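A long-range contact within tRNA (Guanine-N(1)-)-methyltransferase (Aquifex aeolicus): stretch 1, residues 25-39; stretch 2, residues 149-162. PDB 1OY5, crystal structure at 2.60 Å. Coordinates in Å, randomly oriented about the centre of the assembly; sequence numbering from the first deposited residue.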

# COMPACT_ATOMS: atom_id res chain seq x y z
N GLY A 25 3.61 -2.81 -15.20
CA GLY A 25 4.12 -1.53 -14.78
C GLY A 25 5.63 -1.40 -14.72
O GLY A 25 6.36 -2.04 -15.46
N ILE A 26 6.06 -0.52 -13.84
CA ILE A 26 7.44 -0.15 -13.68
C ILE A 26 8.26 -1.27 -13.13
O ILE A 26 9.43 -1.34 -13.37
CB ILE A 26 7.51 1.09 -12.77
CG1 ILE A 26 6.50 2.13 -13.24
CG2 ILE A 26 8.84 1.74 -12.82
CD1 ILE A 26 6.48 2.35 -14.73
N VAL A 27 7.65 -2.15 -12.36
CA VAL A 27 8.41 -3.24 -11.78
C VAL A 27 8.81 -4.18 -12.89
O VAL A 27 9.93 -4.67 -12.92
CB VAL A 27 7.66 -3.98 -10.66
CG1 VAL A 27 8.37 -5.29 -10.30
CG2 VAL A 27 7.60 -3.11 -9.46
N LYS A 28 7.91 -4.40 -13.83
CA LYS A 28 8.21 -5.29 -14.95
C LYS A 28 9.28 -4.68 -15.85
O LYS A 28 10.15 -5.37 -16.33
CB LYS A 28 6.94 -5.58 -15.72
CG LYS A 28 7.12 -6.42 -16.93
CD LYS A 28 5.92 -6.12 -17.91
CE LYS A 28 6.09 -6.75 -19.29
NZ LYS A 28 5.33 -6.00 -20.34
N GLN A 29 9.20 -3.39 -16.07
CA GLN A 29 10.17 -2.66 -16.85
C GLN A 29 11.55 -2.78 -16.19
O GLN A 29 12.53 -3.17 -16.83
CB GLN A 29 9.72 -1.21 -16.89
CG GLN A 29 10.49 -0.33 -17.75
CD GLN A 29 9.75 0.95 -17.98
OE1 GLN A 29 8.52 0.92 -18.20
NE2 GLN A 29 10.47 2.09 -17.94
N ALA A 30 11.62 -2.49 -14.89
CA ALA A 30 12.87 -2.63 -14.17
C ALA A 30 13.43 -4.06 -14.33
O ALA A 30 14.65 -4.26 -14.53
CB ALA A 30 12.68 -2.30 -12.71
N ILE A 31 12.54 -5.05 -14.22
CA ILE A 31 12.96 -6.42 -14.33
C ILE A 31 13.39 -6.66 -15.77
O ILE A 31 14.44 -7.23 -16.04
CB ILE A 31 11.85 -7.40 -13.88
CG1 ILE A 31 11.78 -7.46 -12.36
CG2 ILE A 31 12.10 -8.81 -14.35
CD1 ILE A 31 10.40 -8.06 -11.88
N LYS A 32 12.59 -6.18 -16.69
CA LYS A 32 12.92 -6.30 -18.08
C LYS A 32 14.31 -5.75 -18.40
O LYS A 32 15.10 -6.41 -19.05
CB LYS A 32 11.88 -5.58 -18.91
CG LYS A 32 11.13 -6.50 -19.85
CD LYS A 32 11.92 -6.72 -21.17
CE LYS A 32 11.40 -7.93 -21.98
NZ LYS A 32 12.28 -9.14 -21.79
N LYS A 33 14.62 -4.57 -17.91
CA LYS A 33 15.88 -3.92 -18.17
C LYS A 33 17.04 -4.45 -17.34
O LYS A 33 18.17 -4.05 -17.52
CB LYS A 33 15.72 -2.42 -17.98
CG LYS A 33 14.77 -1.78 -18.99
CD LYS A 33 14.52 -0.36 -18.58
CE LYS A 33 13.80 0.47 -19.66
NZ LYS A 33 13.96 1.94 -19.39
N GLY A 34 16.79 -5.38 -16.43
CA GLY A 34 17.87 -5.93 -15.63
C GLY A 34 18.28 -5.04 -14.48
O GLY A 34 19.33 -5.25 -13.91
N LYS A 35 17.44 -4.09 -14.09
CA LYS A 35 17.77 -3.19 -13.00
C LYS A 35 17.28 -3.76 -11.71
O LYS A 35 17.73 -3.39 -10.65
CB LYS A 35 17.15 -1.80 -13.22
CG LYS A 35 17.52 -1.19 -14.57
CD LYS A 35 18.97 -1.45 -14.90
CE LYS A 35 19.45 -0.73 -16.17
NZ LYS A 35 20.94 -0.50 -16.07
N VAL A 36 16.32 -4.65 -11.77
CA VAL A 36 15.89 -5.28 -10.54
C VAL A 36 15.45 -6.68 -10.78
O VAL A 36 15.15 -7.07 -11.90
CB VAL A 36 14.75 -4.56 -9.88
CG1 VAL A 36 15.09 -3.09 -9.74
CG2 VAL A 36 13.53 -4.72 -10.71
N GLU A 37 15.48 -7.42 -9.68
CA GLU A 37 14.98 -8.78 -9.62
C GLU A 37 14.19 -8.92 -8.31
O GLU A 37 14.54 -8.40 -7.27
CB GLU A 37 16.12 -9.78 -9.66
CG GLU A 37 16.78 -9.93 -11.02
CD GLU A 37 18.00 -10.82 -10.93
OE1 GLU A 37 18.25 -11.40 -9.84
OE2 GLU A 37 18.77 -10.88 -11.90
N VAL A 38 13.09 -9.65 -8.41
CA VAL A 38 12.14 -9.84 -7.34
C VAL A 38 11.95 -11.31 -7.17
O VAL A 38 11.37 -11.96 -8.02
CB VAL A 38 10.76 -9.22 -7.72
CG1 VAL A 38 9.70 -9.58 -6.70
CG2 VAL A 38 10.87 -7.76 -7.84
N TYR A 39 12.40 -11.83 -6.05
CA TYR A 39 12.26 -13.23 -5.74
C TYR A 39 11.25 -13.46 -4.61
O TYR A 39 11.55 -13.38 -3.44
CB TYR A 39 13.59 -13.80 -5.28
CG TYR A 39 14.69 -13.74 -6.25
CD1 TYR A 39 14.99 -14.84 -7.05
CD2 TYR A 39 15.51 -12.61 -6.34
CE1 TYR A 39 16.01 -14.83 -7.92
CE2 TYR A 39 16.54 -12.58 -7.21
CZ TYR A 39 16.80 -13.69 -8.01
OH TYR A 39 17.82 -13.69 -8.93
N VAL A 149 6.96 -0.84 -1.39
CA VAL A 149 8.39 -0.68 -1.29
C VAL A 149 9.12 -1.05 -2.62
O VAL A 149 10.00 -0.32 -3.08
CB VAL A 149 8.95 -1.50 -0.12
CG1 VAL A 149 10.44 -1.52 -0.16
CG2 VAL A 149 8.49 -0.94 1.21
N ILE A 150 8.76 -2.20 -3.21
CA ILE A 150 9.36 -2.65 -4.46
C ILE A 150 9.08 -1.64 -5.58
O ILE A 150 9.95 -1.33 -6.39
CB ILE A 150 8.82 -4.03 -4.83
CG1 ILE A 150 9.33 -5.08 -3.84
CG2 ILE A 150 9.31 -4.43 -6.19
CD1 ILE A 150 8.81 -6.48 -4.06
N ASP A 151 7.85 -1.13 -5.60
CA ASP A 151 7.40 -0.16 -6.60
C ASP A 151 8.15 1.15 -6.46
O ASP A 151 8.69 1.66 -7.42
CB ASP A 151 5.90 0.08 -6.44
CG ASP A 151 5.31 0.87 -7.59
OD1 ASP A 151 5.34 2.11 -7.55
OD2 ASP A 151 4.72 0.35 -8.55
N ALA A 152 8.18 1.70 -5.25
CA ALA A 152 8.79 3.00 -5.00
C ALA A 152 10.27 3.02 -5.35
O ALA A 152 10.76 3.95 -6.00
CB ALA A 152 8.58 3.43 -3.54
N VAL A 153 10.97 2.00 -4.88
CA VAL A 153 12.38 1.83 -5.10
C VAL A 153 12.73 1.66 -6.58
O VAL A 153 13.63 2.33 -7.11
CB VAL A 153 12.90 0.65 -4.29
CG1 VAL A 153 14.28 0.29 -4.74
CG2 VAL A 153 12.90 0.99 -2.80
N SER A 154 11.97 0.81 -7.26
CA SER A 154 12.20 0.50 -8.66
C SER A 154 12.08 1.70 -9.52
O SER A 154 12.85 1.85 -10.46
CB SER A 154 11.22 -0.55 -9.16
OG SER A 154 11.51 -1.84 -8.65
N ARG A 155 11.12 2.57 -9.23
CA ARG A 155 10.92 3.76 -10.08
C ARG A 155 12.00 4.85 -9.94
O ARG A 155 12.19 5.63 -10.86
CB ARG A 155 9.51 4.35 -9.96
CG ARG A 155 9.20 4.96 -8.61
CD ARG A 155 7.91 5.73 -8.60
NE ARG A 155 7.95 6.86 -9.53
CZ ARG A 155 8.57 8.00 -9.29
NH1 ARG A 155 9.22 8.20 -8.16
NH2 ARG A 155 8.52 8.98 -10.19
N VAL A 156 12.73 4.88 -8.82
CA VAL A 156 13.81 5.87 -8.66
C VAL A 156 15.13 5.26 -9.03
O VAL A 156 16.17 5.86 -8.79
CB VAL A 156 13.93 6.42 -7.23
CG1 VAL A 156 12.66 7.14 -6.82
CG2 VAL A 156 14.30 5.35 -6.26
N LEU A 157 15.13 4.05 -9.58
CA LEU A 157 16.40 3.46 -10.02
C LEU A 157 16.80 4.05 -11.36
O LEU A 157 15.98 4.27 -12.23
CB LEU A 157 16.29 1.95 -10.17
CG LEU A 157 16.30 1.14 -8.89
CD1 LEU A 157 16.09 -0.32 -9.22
CD2 LEU A 157 17.59 1.37 -8.12
N PRO A 158 18.07 4.33 -11.54
CA PRO A 158 18.55 4.86 -12.81
C PRO A 158 18.39 3.82 -13.92
O PRO A 158 18.71 2.65 -13.72
CB PRO A 158 20.02 5.17 -12.51
CG PRO A 158 20.37 4.33 -11.42
CD PRO A 158 19.16 4.23 -10.55
N GLY A 159 17.87 4.23 -15.07
CA GLY A 159 17.66 3.34 -16.19
C GLY A 159 16.22 2.84 -16.34
O GLY A 159 15.88 2.20 -17.34
N VAL A 160 15.35 3.14 -15.38
CA VAL A 160 13.99 2.61 -15.36
C VAL A 160 12.99 3.60 -15.94
O VAL A 160 12.33 3.32 -16.95
CB VAL A 160 13.56 2.21 -13.92
CG1 VAL A 160 12.16 1.62 -13.93
CG2 VAL A 160 14.56 1.24 -13.29
N LEU A 161 12.86 4.75 -15.28
CA LEU A 161 12.03 5.87 -15.75
C LEU A 161 12.90 6.76 -16.65
O LEU A 161 13.88 7.34 -16.17
CB LEU A 161 11.55 6.74 -14.57
CG LEU A 161 10.37 6.28 -13.73
CD1 LEU A 161 10.12 7.24 -12.58
CD2 LEU A 161 9.16 6.19 -14.61
N SER A 162 12.53 6.85 -17.93
CA SER A 162 13.16 7.78 -18.91
C SER A 162 13.26 9.29 -18.60
O SER A 162 12.81 10.11 -19.42
CB SER A 162 12.37 7.72 -20.22
OG SER A 162 12.04 6.39 -20.60

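The helix of stretch 2, residues 149-155, packs against the helix of stretch 1 with a closest axial approach of 8.9 Å and an angle of 57° between their N-to-C directions, and the loop that follows it extends the contact. Together the two stretches bury 666 Å².

The contact begins at I150, whose CB points toward stretch 1. Its CG2 lies 3.9 Å from CG2 of V27 and 4.0 Å from CG2 of V38, so one methyl group meets both the helix and the strand of stretch 1. At D151 it is the backbone that comes closest, with CA 4.1 Å from V27 CG2; the carboxylate oxygens are hydrogen-bonded elsewhere in the structure.

One turn further on, S154 points toward stretch 1, among A30, V27 and V36. Its CB is 4.2 Å from A30 CB, while its OG lies 3.9 Å from V36 CG1 and 4.2 Å from V27 CG2. The hydroxyl is not left unpaired in these surroundings, because S154 OG donates a hydrogen bond to I150 O (2.8 Å) within its own helix. R155 contributes the base of its side chain, CB lying 3.9 Å from I26 CG2, and its end leads away.

Beyond the helix, L157 points back toward stretch 1. Its CD1 is 3.8 Å from K35 O, but the 3.0 Å separation between L157 CD1 and V36 CG1 is too short for two methyl groups and is best read as a clash in the model. At G159 the backbone has a positive phi of 100°, and a side chain would be jammed against the preceding carbonyl oxygen; an ideal CB would also lie 3.0 Å from K35 CE. K33 NZ donates a hydrogen bond to G159 O at 2.8 Å.

V160 has the largest area covered by the other stretch and combines apolar and polar contacts. V160 CG1 lies 3.5 Å from I26 CG2 and V160 CG2 4.0 Å from K35 CB, with A30 CB within about 4.1 Å of both methyls. Its carbonyl accepts two hydrogen bonds: one from K33 NZ at 3.2 Å, and one from Q29 NE2 to V160 O that is very short at 2.4 Å and bent, with an angle of 123° at the hydrogen. K33 thus bridges two successive carbonyls, tying the loop to stretch 1.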